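Local coordinates for probable spore coat polysaccharide biosynthesis protein E (Chromobacterium violaceum ATCC 12472, PDB 3G8R) that probably acts as an N-acylneuraminate-9-phosphate synthase through its zinc-binding NeuB barrel, the part present here with a SAF domain, at the interface of chains A and B. Residues are numbered along the deposited sequence; one frame, centred on the assembly and turned at random. Chains: chain A/B, Probable spore coat polysaccharide biosynthesis protein E.

The interface of chains A and B. Residues chain A 48, 53, 66, 70, 119-120; chain B 275, 278-279.
B:Arg279 reaches across to the backbone of A:Cys120. Its NE donates a hydrogen bond to the carbonyl O of A:Cys120 at 3.0 Å, with 156° at the hydrogen. The acceptor lies close to the guanidinium plane, and the donor meets a lone pair in the carbonyl plane. A bend at chi2 (-130°) turns the arginine chain toward this oxygen. CB of B:Leu275, in the same chain, lies over one guanidinium face, toward its rim.

The apolar centre is B:Leu278, at the end of helix 269-278. Its CD2 methyl sits over the middle of the A:Tyr66 ring, 3.5 Å from the centroid, in a CH-pi contact. The same methyl meets the tip of A:Phe70, whose CZ is 4.0 Å away. On its other flank, CB of B:Leu278 packs against CB and SG of A:Cys120. With chi1 55°, SG stands between the backbone N and the carbonyl carbon, and lies alongside B:Leu278 CB at the same 3.9 Å distance as CB of A:Cys120.

Behind the first shell, A:Phe70 has CD of A:Arg48 over the centre of one face and CB of A:Tyr66 near the rim of the other. CG of A:Arg48 lies over the centre of the A:Phe53 ring. The patch thus seats a helix end of one subunit against the NeuB domain of the other, and two-fold symmetry repeats it. The family suggests a functional dimer. One turn back, CD2 of B:Leu275 touches CB of A:Ser119 at 3.8 Å.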
loop_
_atom_site.group_PDB
_atom_site.type_symbol
_atom_site.label_atom_id
_atom_site.label_comp_id
_atom_site.label_asym_id
_atom_site.label_seq_id
_atom_site.Cartn_x
_atom_site.Cartn_y
_atom_site.Cartn_z
ATOM N N ARG A 48 19.175 26.700 -12.585
ATOM C CA ARG A 48 19.501 27.898 -11.811
ATOM C C ARG A 48 20.298 28.858 -12.700
ATOM O O ARG A 48 21.239 28.447 -13.382
ATOM C CB ARG A 48 20.358 27.548 -10.600
ATOM C CG ARG A 48 19.645 26.754 -9.515
ATOM C CD ARG A 48 20.625 26.285 -8.423
ATOM N NE ARG A 48 19.947 25.420 -7.474
ATOM C CZ ARG A 48 19.738 24.125 -7.667
ATOM N NH1 ARG A 48 20.166 23.532 -8.772
ATOM N NH2 ARG A 48 19.110 23.420 -6.745
ATOM N N PHE A 53 21.577 33.792 -9.227
ATOM C CA PHE A 53 21.116 32.918 -8.180
ATOM C C PHE A 53 22.039 32.857 -7.005
ATOM O O PHE A 53 21.589 32.801 -5.853
ATOM C CB PHE A 53 20.908 31.504 -8.703
ATOM C CG PHE A 53 20.219 30.617 -7.727
ATOM C CD1 PHE A 53 20.946 29.690 -6.987
ATOM C CD2 PHE A 53 18.861 30.743 -7.509
ATOM C CE1 PHE A 53 20.323 28.866 -6.058
ATOM C CE2 PHE A 53 18.211 29.936 -6.594
ATOM C CZ PHE A 53 18.943 28.983 -5.858
ATOM N N TYR A 66 26.205 23.828 -0.480
ATOM C CA TYR A 66 25.685 23.910 -1.865
ATOM C C TYR A 66 26.354 24.947 -2.778
ATOM O O TYR A 66 26.499 24.717 -3.990
ATOM C CB TYR A 66 24.162 24.090 -1.904
ATOM C CG TYR A 66 23.336 22.964 -1.301
ATOM C CD1 TYR A 66 23.203 21.725 -1.951
ATOM C CD2 TYR A 66 22.647 23.155 -0.103
ATOM C CE1 TYR A 66 22.411 20.684 -1.386
ATOM C CE2 TYR A 66 21.881 22.150 0.472
ATOM C CZ TYR A 66 21.751 20.910 -0.164
ATOM O OH TYR A 66 20.954 19.920 0.423
ATOM N N PHE A 70 27.300 23.894 -6.556
ATOM C CA PHE A 70 26.617 24.553 -7.648
ATOM C C PHE A 70 27.551 25.208 -8.636
ATOM O O PHE A 70 27.380 25.069 -9.850
ATOM C CB PHE A 70 25.639 25.600 -7.134
ATOM C CG PHE A 70 24.392 25.025 -6.515
ATOM C CD1 PHE A 70 23.623 25.783 -5.648
ATOM C CD2 PHE A 70 23.985 23.721 -6.783
ATOM C CE1 PHE A 70 22.471 25.256 -5.076
ATOM C CE2 PHE A 70 22.828 23.194 -6.196
ATOM C CZ PHE A 70 22.087 23.957 -5.349
ATOM N N SER A 119 10.824 21.191 -3.411
ATOM C CA SER A 119 10.175 21.406 -2.130
ATOM C C SER A 119 10.607 22.708 -1.508
ATOM O O SER A 119 9.870 23.280 -0.716
ATOM C CB SER A 119 10.505 20.265 -1.162
ATOM O OG SER A 119 11.088 19.184 -1.862
ATOM N N CYS A 120 11.819 23.152 -1.840
ATOM C CA CYS A 120 12.403 24.378 -1.263
ATOM C C CYS A 120 11.738 25.604 -1.857
ATOM O O CYS A 120 11.519 26.617 -1.160
ATOM C CB CYS A 120 13.913 24.428 -1.491
ATOM S SG CYS A 120 14.403 24.268 -3.221
ATOM N N LEU B 275 15.671 22.473 3.999
ATOM C CA LEU B 275 14.923 23.338 3.072
ATOM C C LEU B 275 15.425 24.775 3.037
ATOM O O LEU B 275 15.640 25.322 1.958
ATOM C CB LEU B 275 13.438 23.322 3.362
ATOM C CG LEU B 275 12.687 22.025 3.049
ATOM C CD1 LEU B 275 11.250 22.125 3.494
ATOM C CD2 LEU B 275 12.754 21.677 1.566
ATOM N N LEU B 278 18.465 25.726 0.690
ATOM C CA LEU B 278 18.318 25.857 -0.750
ATOM C C LEU B 278 17.422 27.045 -1.197
ATOM O O LEU B 278 17.229 27.251 -2.399
ATOM C CB LEU B 278 17.778 24.551 -1.323
ATOM C CG LEU B 278 18.645 23.313 -1.125
ATOM C CD1 LEU B 278 17.749 22.091 -0.852
ATOM C CD2 LEU B 278 19.604 23.101 -2.316
ATOM N N ARG B 279 16.878 27.793 -0.237
ATOM C CA ARG B 279 15.917 28.892 -0.474
ATOM C C ARG B 279 16.549 30.224 -0.882
ATOM O O ARG B 279 17.660 30.561 -0.474
ATOM C CB ARG B 279 15.140 29.191 0.805
ATOM C CG ARG B 279 14.261 28.077 1.287
ATOM C CD ARG B 279 12.871 28.591 1.582
ATOM N NE ARG B 279 11.943 27.488 1.681
ATOM C CZ ARG B 279 11.579 26.931 2.833
ATOM N NH1 ARG B 279 12.090 27.400 3.980
ATOM N NH2 ARG B 279 10.721 25.902 2.841
#